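Local structure of DUF2235 domain-containing protein (Pseudomonas aeruginosa, 4O5P) at residues 9-14 and 458-463; 332-337 and 371-376; 451-456 and 656-661. The protein is a type VI secretion phospholipase effector, Tle1, that probably hydrolyses membrane phospholipids through an alpha/beta-hydrolase catalytic domain. All blocks are in the same frame, centred on the assembly; numbering follows the deposited sequence.

Contact 1 (9-14 and 458-463)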
loop_
_atom_site.group_PDB
_atom_site.type_symbol
_atom_site.label_atom_id
_atom_site.label_comp_id
_atom_site.label_asym_id
_atom_site.label_seq_id
_atom_site.Cartn_x
_atom_site.Cartn_y
_atom_site.Cartn_z
ATOM N N HIS A 9 -14.364 -0.135 14.353
ATOM C CA HIS A 9 -15.014 1.059 14.910
ATOM C C HIS A 9 -14.773 2.284 14.041
ATOM O O HIS A 9 -13.896 2.271 13.167
ATOM C CB HIS A 9 -14.499 1.356 16.319
ATOM C CG HIS A 9 -14.596 0.196 17.253
ATOM N ND1 HIS A 9 -15.714 -0.050 18.019
ATOM C CD2 HIS A 9 -13.719 -0.793 17.539
ATOM C CE1 HIS A 9 -15.520 -1.141 18.738
ATOM N NE2 HIS A 9 -14.314 -1.608 18.469
ATOM N N ILE A 10 -15.569 3.327 14.270
ATOM C CA ILE A 10 -15.280 4.644 13.722
ATOM C C ILE A 10 -14.043 5.128 14.471
ATOM O O ILE A 10 -13.839 4.733 15.631
ATOM C CB ILE A 10 -16.454 5.625 13.982
ATOM C CG1 ILE A 10 -17.705 5.160 13.254
ATOM C CG2 ILE A 10 -16.141 7.030 13.478
ATOM C CD1 ILE A 10 -17.493 5.027 11.740
ATOM N N ALA A 11 -13.222 5.961 13.830
ATOM C CA ALA A 11 -12.128 6.647 14.515
ATOM C C ALA A 11 -12.589 7.213 15.856
ATOM O O ALA A 11 -13.716 7.686 15.969
ATOM C CB ALA A 11 -11.598 7.768 13.658
ATOM N N PRO A 12 -11.720 7.155 16.878
ATOM C CA PRO A 12 -12.074 7.802 18.142
ATOM C C PRO A 12 -12.025 9.313 17.977
ATOM O O PRO A 12 -11.418 9.804 17.022
ATOM C CB PRO A 12 -10.971 7.334 19.100
ATOM C CG PRO A 12 -9.802 7.007 18.214
ATOM C CD PRO A 12 -10.422 6.460 16.943
ATOM N N THR A 13 -12.672 10.036 18.885
ATOM C CA THR A 13 -12.643 11.497 18.868
ATOM C C THR A 13 -11.201 11.906 19.111
ATOM O O THR A 13 -10.449 11.161 19.741
ATOM C CB THR A 13 -13.552 12.061 19.973
ATOM O OG1 THR A 13 -13.647 13.480 19.842
ATOM C CG2 THR A 13 -13.000 11.707 21.357
ATOM N N HIS A 14 -10.782 13.051 18.584
ATOM C CA HIS A 14 -9.400 13.468 18.788
ATOM C C HIS A 14 -9.331 14.420 19.966
ATOM O O HIS A 14 -9.976 15.467 19.933
ATOM C CB HIS A 14 -8.829 14.168 17.564
ATOM C CG HIS A 14 -7.450 14.702 17.786
ATOM N ND1 HIS A 14 -6.334 13.892 17.797
ATOM C CD2 HIS A 14 -7.008 15.955 18.053
ATOM C CE1 HIS A 14 -5.262 14.626 18.045
ATOM N NE2 HIS A 14 -5.644 15.883 18.202
ATOM N N ASN A 458 -13.276 16.119 14.441
ATOM C CA ASN A 458 -14.296 15.697 15.389
ATOM C C ASN A 458 -15.735 15.898 14.891
ATOM O O ASN A 458 -16.629 15.161 15.285
ATOM C CB ASN A 458 -14.061 16.354 16.749
ATOM C CG ASN A 458 -12.797 15.835 17.429
ATOM O OD1 ASN A 458 -12.401 14.685 17.228
ATOM N ND2 ASN A 458 -12.156 16.687 18.236
ATOM N N ALA A 459 -15.969 16.868 14.010
ATOM C CA ALA A 459 -17.319 16.996 13.445
ATOM C C ALA A 459 -17.613 15.774 12.578
ATOM O O ALA A 459 -18.705 15.156 12.652
ATOM C CB ALA A 459 -17.453 18.277 12.643
ATOM N N TRP A 460 -16.630 15.414 11.756
ATOM C CA TRP A 460 -16.764 14.170 11.015
ATOM C C TRP A 460 -16.978 12.975 11.951
ATOM O O TRP A 460 -17.893 12.174 11.765
ATOM C CB TRP A 460 -15.550 13.924 10.121
ATOM C CG TRP A 460 -15.725 12.676 9.333
ATOM C CD1 TRP A 460 -16.362 12.544 8.131
ATOM C CD2 TRP A 460 -15.320 11.364 9.717
ATOM N NE1 TRP A 460 -16.346 11.233 7.728
ATOM C CE2 TRP A 460 -15.709 10.482 8.689
ATOM C CE3 TRP A 460 -14.637 10.847 10.826
ATOM C CZ2 TRP A 460 -15.451 9.110 8.731
ATOM C CZ3 TRP A 460 -14.394 9.479 10.883
ATOM C CH2 TRP A 460 -14.791 8.629 9.834
ATOM N N GLN A 461 -16.137 12.857 12.970
ATOM C CA GLN A 461 -16.173 11.697 13.838
ATOM C C GLN A 461 -17.536 11.556 14.491
ATOM O O GLN A 461 -18.068 10.449 14.619
ATOM C CB GLN A 461 -15.090 11.809 14.902
ATOM C CG GLN A 461 -14.828 10.516 15.652
ATOM C CD GLN A 461 -15.834 10.243 16.755
ATOM O OE1 GLN A 461 -16.423 11.166 17.324
ATOM N NE2 GLN A 461 -16.037 8.965 17.064
ATOM N N ALA A 462 -18.101 12.695 14.881
ATOM C CA ALA A 462 -19.387 12.727 15.560
ATOM C C ALA A 462 -20.578 12.416 14.651
ATOM O O ALA A 462 -21.567 11.855 15.130
ATOM C CB ALA A 462 -19.579 14.066 16.285
ATOM N N GLN A 463 -20.514 12.772 13.365
ATOM C CA GLN A 463 -21.644 12.425 12.478
ATOM C C GLN A 463 -21.598 10.991 11.962
ATOM O O GLN A 463 -22.594 10.460 11.463
ATOM C CB GLN A 463 -21.732 13.364 11.273
ATOM C CG GLN A 463 -20.508 13.318 10.345
ATOM C CD GLN A 463 -20.565 12.211 9.306
ATOM O OE1 GLN A 463 -21.628 11.896 8.750
ATOM N NE2 GLN A 463 -19.406 11.609 9.034
HETATM O O HOH W 1 -15.971 13.596 17.991
#
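The end of strand 7-10 and the loop that follows it, from Ile10 to His14, lie against helix 451-463 and meet Asn458, Trp460 and Gln461. Most of the polar links are helix side chains reaching the loop backbone. Asn458 grips both backbone polar atoms of His14. Its OD1 accepts from His14 N at 2.7 Å, in a nearly straight bond (175°) that lies in the carbonyl plane on a lone pair. Its ND2 donates to His14 O at 3.0 Å, and that acceptor lies close to the amide plane. Bonds at both ends should hold the flat amide against rotation. The hydroxyl of Thr13 comes close to the same carboxamide, with OG1 3.1 Å from Asn458 OD1.

Three residues on, the bend of Gln461 at chi2 (-80°) sets CD beside the loop. Gln461 NE2 donates to Ala11 O at 2.9 Å. This bond is bent at the hydrogen (143°), with the donor nearly in line with the C=O. The other end of the amide takes a bridging water. The water donates to Gln461 OE1 at 2.6 Å and to Asn458 O, and accepts from Thr13 OG1. The water thus ties the loop hydroxyl to the helix at two points.

A small apolar patch adjoins the polar links. Ile10 CG2 approaches Trp460 CZ3 obliquely at 4.0 Å. Ala11 CB reaches the same carbon at the ring edge, near its plane, at 4.3 Å. The indole NE1 is held by Glu476, and Leu651 and Leu654 of helix 649-657 also pack on the ring.

Strand 7-10 pairs with strand 370-375 in the mixed sheet. The arrangement is a loop after a strand whose backbone is bonded by side-chain amides of a helix. Here it joins the N-terminal strand of the sheet to a helix of the C-terminal family region.

Contact 2 (332-337 and 371-376)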
loop_
_atom_site.group_PDB
_atom_site.type_symbol
_atom_site.label_atom_id
_atom_site.label_comp_id
_atom_site.label_asym_id
_atom_site.label_seq_id
_atom_site.Cartn_x
_atom_site.Cartn_y
_atom_site.Cartn_z
ATOM N N VAL A 332 -3.151 -2.590 14.797
ATOM C CA VAL A 332 -4.088 -1.490 14.599
ATOM C C VAL A 332 -4.110 -1.112 13.110
ATOM O O VAL A 332 -3.067 -0.816 12.543
ATOM C CB VAL A 332 -3.671 -0.258 15.407
ATOM C CG1 VAL A 332 -4.524 0.945 15.001
ATOM C CG2 VAL A 332 -3.756 -0.531 16.941
ATOM N N HIS A 333 -5.287 -1.123 12.482
ATOM C CA HIS A 333 -5.399 -0.766 11.061
ATOM C C HIS A 333 -6.348 0.415 10.881
ATOM O O HIS A 333 -7.533 0.305 11.135
ATOM C CB HIS A 333 -5.955 -1.952 10.274
ATOM C CG HIS A 333 -5.877 -1.798 8.783
ATOM N ND1 HIS A 333 -6.703 -2.494 7.927
ATOM C CD2 HIS A 333 -5.051 -1.069 7.994
ATOM C CE1 HIS A 333 -6.388 -2.204 6.675
ATOM N NE2 HIS A 333 -5.391 -1.338 6.687
ATOM N N LEU A 334 -5.815 1.534 10.418
ATOM C CA LEU A 334 -6.587 2.727 10.172
ATOM C C LEU A 334 -6.857 2.757 8.680
ATOM O O LEU A 334 -5.911 2.690 7.887
ATOM C CB LEU A 334 -5.755 3.946 10.584
ATOM C CG LEU A 334 -5.231 3.911 12.023
ATOM C CD1 LEU A 334 -4.535 5.202 12.372
ATOM C CD2 LEU A 334 -6.364 3.603 13.033
ATOM N N VAL A 335 -8.135 2.860 8.300
ATOM C CA VAL A 335 -8.534 2.798 6.892
ATOM C C VAL A 335 -9.279 4.048 6.407
ATOM O O VAL A 335 -9.954 4.719 7.184
ATOM C CB VAL A 335 -9.382 1.525 6.599
ATOM C CG1 VAL A 335 -8.697 0.271 7.193
ATOM C CG2 VAL A 335 -10.778 1.654 7.178
ATOM N N SER A 336 -9.139 4.358 5.114
ATOM C CA SER A 336 -9.821 5.490 4.472
ATOM C C SER A 336 -11.264 5.134 4.110
ATOM O O SER A 336 -11.507 4.078 3.529
ATOM C CB SER A 336 -9.045 5.868 3.201
ATOM O OG SER A 336 -9.835 6.614 2.285
ATOM N N CYS A 337 -12.221 6.003 4.447
ATOM C CA CYS A 337 -13.617 5.797 4.060
ATOM C C CYS A 337 -13.950 6.321 2.662
ATOM O O CYS A 337 -14.919 5.876 2.039
ATOM C CB CYS A 337 -14.546 6.506 5.052
ATOM S SG CYS A 337 -14.542 5.779 6.671
ATOM N N VAL A 371 -7.565 -4.375 15.774
ATOM C CA VAL A 371 -8.674 -3.418 15.708
ATOM C C VAL A 371 -8.551 -2.605 14.423
ATOM O O VAL A 371 -7.445 -2.378 13.944
ATOM C CB VAL A 371 -8.712 -2.531 17.000
ATOM C CG1 VAL A 371 -7.406 -1.771 17.180
ATOM C CG2 VAL A 371 -9.894 -1.584 17.005
ATOM N N GLU A 372 -9.686 -2.228 13.840
ATOM C CA GLU A 372 -9.733 -1.529 12.547
ATOM C C GLU A 372 -10.594 -0.268 12.718
ATOM O O GLU A 372 -11.758 -0.352 13.123
ATOM C CB GLU A 372 -10.298 -2.479 11.465
ATOM C CG GLU A 372 -10.387 -1.932 10.018
ATOM C CD GLU A 372 -10.455 -3.054 8.986
ATOM O OE1 GLU A 372 -11.551 -3.610 8.737
ATOM O OE2 GLU A 372 -9.409 -3.404 8.408
ATOM N N TYR A 373 -10.015 0.901 12.449
ATOM C CA TYR A 373 -10.721 2.169 12.631
ATOM C C TYR A 373 -10.997 2.847 11.300
ATOM O O TYR A 373 -10.098 2.951 10.453
ATOM C CB TYR A 373 -9.899 3.117 13.499
ATOM C CG TYR A 373 -9.890 2.764 14.962
ATOM C CD1 TYR A 373 -10.994 3.029 15.770
ATOM C CD2 TYR A 373 -8.767 2.182 15.544
ATOM C CE1 TYR A 373 -10.981 2.712 17.136
ATOM C CE2 TYR A 373 -8.746 1.871 16.885
ATOM C CZ TYR A 373 -9.854 2.129 17.672
ATOM O OH TYR A 373 -9.813 1.813 19.010
ATOM N N ALA A 374 -12.237 3.308 11.122
ATOM C CA ALA A 374 -12.623 4.057 9.922
ATOM C C ALA A 374 -12.257 5.534 10.091
ATOM O O ALA A 374 -12.605 6.140 11.110
ATOM C CB ALA A 374 -14.103 3.921 9.664
ATOM N N TYR A 375 -11.572 6.091 9.087
ATOM C CA TYR A 375 -11.080 7.482 9.068
ATOM C C TYR A 375 -11.545 8.240 7.809
ATOM O O TYR A 375 -11.718 7.651 6.744
ATOM C CB TYR A 375 -9.534 7.524 9.134
ATOM C CG TYR A 375 -8.994 7.630 10.546
ATOM C CD1 TYR A 375 -8.966 6.524 11.391
ATOM C CD2 TYR A 375 -8.524 8.841 11.041
ATOM C CE1 TYR A 375 -8.479 6.625 12.705
ATOM C CE2 TYR A 375 -8.060 8.952 12.342
ATOM C CZ TYR A 375 -8.037 7.843 13.162
ATOM O OH TYR A 375 -7.562 7.965 14.449
ATOM N N PRO A 376 -11.722 9.565 7.925
ATOM C CA PRO A 376 -12.172 10.374 6.790
ATOM C C PRO A 376 -11.013 10.674 5.863
ATOM O O PRO A 376 -9.859 10.612 6.302
ATOM C CB PRO A 376 -12.642 11.669 7.467
ATOM C CG PRO A 376 -11.727 11.798 8.620
ATOM C CD PRO A 376 -11.538 10.380 9.136
#
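His333 and Glu372 both carry CG anti to the backbone N (chi1 -169° and -178°), and the two side chains run side by side from paired positions of adjacent parallel strands. Glu372 stays extended beyond CG, which carries the carboxylate alongside the imidazole. His333 ND1 donates to Glu372 OE2 at 2.9 Å. The oxygen sits at the ring edge, tilted somewhat from the ring plane, and uses its anti lone pair, while the ring and carboxylate planes are turned 52° apart. The other ring nitrogen, NE2, accepts from Thr282 N, which is consistent with a neutral imidazole protonated at ND1. The buried carboxylate has further partners in Ser348, Tyr366 and Ile349 N. Val335 CG1 lies over one face of the His333 ring, offset toward the rim, and touches Glu372 OE2 at 3.9 Å.

The backbones pair in regular parallel fashion. His333 and Val335 each bond on both sides to strand 370-375, and Cys337 N to Tyr375 O at 2.9 Å continues the pattern past the strand end.

Leu334 and the two tyrosines point to the opposite face. Leu334 CD2 touches both, 3.6 Å from Tyr373 CB and 3.7 Å from Tyr375 CE1. Val332 CG2 meets Val371 CG1 at 3.9 Å on this same face. Beyond the strand end, Cys337 SG touches Ala374 CB, which is on the His333 face, at 3.6 Å.

These are core strands of a sheet of the catalytic region, whose family belongs to the alpha/beta-hydrolase clan. Ser336 N binds Asp281, the probable acid of a Ser-His-Asp triad. Strand 270-280 flanks 331-336, and strand 7-10 flanks 370-375. Helix 403-416 packs on the Leu334 face, where His409 meets Tyr373 edge-to-face and bonds Tyr375 OH. Helix 469-487 packs on the Glu372 and Ala374 face.

Contact 3 (451-456 and 656-661); sequences EELATR and DEQVHD
The guanidinium of Arg456 is met at its edge by Glu657 OE1 and Gln658 OE1, both in its plane, while Glu452 OE2 stands over one face, offset toward the rim. The three oxygens therefore differ in kind. Glu657 OE1 takes the main salt bridge, at 2.7 Å from Arg456 NH1, and is met on the anti side, somewhat out of its own carboxylate plane. A weak second bond runs from Arg456 NH2 to the same oxygen at 3.2 Å. Arg456 bonds only OE1 of Glu657, and the planes are 47° apart, so this is not a coplanar two-oxygen pairing. Gln658 OE1 accepts from Arg456 NH1 at 3.0 Å on a lone pair, with the amide turned 68° from the guanidinium. Glu452 OE2 is 3.4 Å from Arg456 NH2, but no N-H points at it, and the attraction is one of charge alone.

The arginine chain is extended from CG to NE and carries the charge from helix 451-463 across to the end of helix 649-657. Gln658, the first residue to leave that helix, bends at chi2 (74°). Its NE2 is bound to Phe400 O. The aliphatic part is used too, with Leu453 CD1 on Gln658 CG at 3.8 Å.

Lys650, Ala653 and Leu654 of helix 649-657 also pack on Arg456. A water donates to Glu452 OE2 at 2.5 Å and to Glu657 OE1, linking two carboxylates whose oxygens OE2 and OE1 are 4.2 Å apart.

One positive group is thus shared by two acids. Its charge probably offsets their mutual repulsion and helps keep both ionised, while the amide oxygen of Gln658 accepts a second N-H of NH1 without adding charge. The result is a largely buried salt-bridge network joining one helix to the end of another.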
loop_
_atom_site.group_PDB
_atom_site.type_symbol
_atom_site.label_atom_id
_atom_site.label_comp_id
_atom_site.label_asym_id
_atom_site.label_seq_id
_atom_site.Cartn_x
_atom_site.Cartn_y
_atom_site.Cartn_z
ATOM N N GLU A 451 -5.939 23.174 16.435
ATOM C CA GLU A 451 -7.262 22.950 16.989
ATOM C C GLU A 451 -8.337 23.038 15.910
ATOM O O GLU A 451 -9.378 22.407 16.039
ATOM C CB GLU A 451 -7.548 23.850 18.204
ATOM C CG GLU A 451 -8.008 25.261 17.889
ATOM C CD GLU A 451 -8.476 26.005 19.142
ATOM O OE1 GLU A 451 -8.019 25.652 20.257
ATOM O OE2 GLU A 451 -9.303 26.939 19.005
ATOM N N GLU A 452 -8.090 23.789 14.837
ATOM C CA GLU A 452 -9.071 23.872 13.749
ATOM C C GLU A 452 -9.223 22.487 13.113
ATOM O O GLU A 452 -10.344 21.986 12.910
ATOM C CB GLU A 452 -8.619 24.907 12.716
ATOM C CG GLU A 452 -9.549 25.106 11.526
ATOM C CD GLU A 452 -9.061 26.229 10.587
ATOM O OE1 GLU A 452 -9.362 27.408 10.882
ATOM O OE2 GLU A 452 -8.376 25.943 9.564
ATOM N N LEU A 453 -8.080 21.860 12.839
ATOM C CA LEU A 453 -8.054 20.491 12.346
ATOM C C LEU A 453 -8.779 19.561 13.313
ATOM O O LEU A 453 -9.670 18.820 12.901
ATOM C CB LEU A 453 -6.603 20.027 12.101
ATOM C CG LEU A 453 -6.441 18.551 11.728
ATOM C CD1 LEU A 453 -7.219 18.233 10.452
ATOM C CD2 LEU A 453 -4.973 18.113 11.616
ATOM N N ALA A 454 -8.428 19.608 14.598
ATOM C CA ALA A 454 -9.095 18.737 15.566
ATOM C C ALA A 454 -10.617 18.909 15.548
ATOM O O ALA A 454 -11.362 17.939 15.591
ATOM C CB ALA A 454 -8.556 18.968 16.968
ATOM N N THR A 455 -11.068 20.151 15.479
ATOM C CA THR A 455 -12.488 20.461 15.522
ATOM C C THR A 455 -13.234 19.889 14.312
ATOM O O THR A 455 -14.301 19.279 14.448
ATOM C CB THR A 455 -12.680 21.973 15.547
ATOM O OG1 THR A 455 -12.291 22.479 16.836
ATOM C CG2 THR A 455 -14.122 22.326 15.293
ATOM N N ARG A 456 -12.662 20.094 13.132
ATOM C CA ARG A 456 -13.255 19.594 11.894
ATOM C C ARG A 456 -13.287 18.065 11.835
ATOM O O ARG A 456 -14.304 17.427 11.463
ATOM C CB ARG A 456 -12.468 20.181 10.709
ATOM C CG ARG A 456 -12.651 21.715 10.578
ATOM C CD ARG A 456 -11.685 22.318 9.564
ATOM N NE ARG A 456 -11.858 23.762 9.412
ATOM C CZ ARG A 456 -11.344 24.479 8.412
ATOM N NH1 ARG A 456 -10.627 23.889 7.473
ATOM N NH2 ARG A 456 -11.540 25.792 8.358
ATOM N N ASP A 656 -13.840 20.646 2.230
ATOM C CA ASP A 656 -13.232 21.745 1.465
ATOM C C ASP A 656 -11.707 21.843 1.598
ATOM O O ASP A 656 -11.005 21.914 0.595
ATOM C CB ASP A 656 -13.823 23.079 1.909
ATOM C CG ASP A 656 -15.184 23.370 1.307
ATOM O OD1 ASP A 656 -15.817 22.485 0.685
ATOM O OD2 ASP A 656 -15.636 24.518 1.486
ATOM N N GLU A 657 -11.210 21.860 2.841
ATOM C CA GLU A 657 -9.822 22.226 3.131
ATOM C C GLU A 657 -8.936 21.104 3.707
ATOM O O GLU A 657 -7.744 21.308 3.935
ATOM C CB GLU A 657 -9.779 23.439 4.082
ATOM C CG GLU A 657 -10.432 24.706 3.519
ATOM C CD GLU A 657 -10.246 25.905 4.434
ATOM O OE1 GLU A 657 -9.953 25.713 5.635
ATOM O OE2 GLU A 657 -10.379 27.047 3.949
ATOM N N GLN A 658 -9.499 19.923 3.943
ATOM C CA GLN A 658 -8.680 18.819 4.477
ATOM C C GLN A 658 -8.677 17.569 3.593
ATOM O O GLN A 658 -7.624 16.980 3.360
ATOM C CB GLN A 658 -9.105 18.475 5.903
ATOM C CG GLN A 658 -8.281 19.219 6.980
ATOM C CD GLN A 658 -8.619 20.697 7.114
ATOM O OE1 GLN A 658 -9.775 21.099 6.975
ATOM N NE2 GLN A 658 -7.605 21.516 7.400
ATOM N N VAL A 659 -9.849 17.210 3.070
ATOM C CA VAL A 659 -10.016 15.985 2.303
ATOM C C VAL A 659 -9.571 16.159 0.857
ATOM O O VAL A 659 -10.104 17.003 0.118
ATOM C CB VAL A 659 -11.474 15.479 2.360
ATOM C CG1 VAL A 659 -11.668 14.256 1.443
ATOM C CG2 VAL A 659 -11.855 15.135 3.807
ATOM N N HIS A 660 -8.606 15.344 0.445
ATOM C CA HIS A 660 -8.099 15.400 -0.931
ATOM C C HIS A 660 -8.968 14.591 -1.883
ATOM O O HIS A 660 -9.937 13.963 -1.472
ATOM C CB HIS A 660 -6.642 14.938 -1.021
ATOM C CG HIS A 660 -5.671 15.874 -0.370
ATOM N ND1 HIS A 660 -5.585 16.021 1.002
ATOM C CD2 HIS A 660 -4.750 16.715 -0.899
ATOM C CE1 HIS A 660 -4.642 16.907 1.285
ATOM N NE2 HIS A 660 -4.124 17.346 0.147
ATOM N N ASP A 661 -8.623 14.630 -3.163
ATOM C CA ASP A 661 -9.412 13.950 -4.172
ATOM C C ASP A 661 -8.414 13.140 -4.963
ATOM O O ASP A 661 -7.770 13.645 -5.889
ATOM C CB ASP A 661 -10.129 14.971 -5.068
ATOM C CG ASP A 661 -11.114 14.324 -6.035
ATOM O OD1 ASP A 661 -10.892 13.165 -6.450
ATOM O OD2 ASP A 661 -12.114 14.974 -6.408
HETATM O O HOH W 2 -7.431 24.967 7.452
#

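All three contacts lie on the same side of the chain's centre. Contact 2 is in the core of the mixed sheet. Contact 1 is about 11 Å away, centre to centre, and touches it directly, because strand 7-10 is the sheet neighbour of strand 370-375. Contact 3 shares helix 451-463 with contact 1, about 13 Å away, and His14 packs on Ala454 between them. Contacts 2 and 3 are about 17 Å apart and do not touch. Along the chain, contact 2 falls between the segments of contact 1, and contacts 1 and 3 cross. Helix 451-463 thus connects the N-terminal strand of the catalytic sheet with the later helix 649-657.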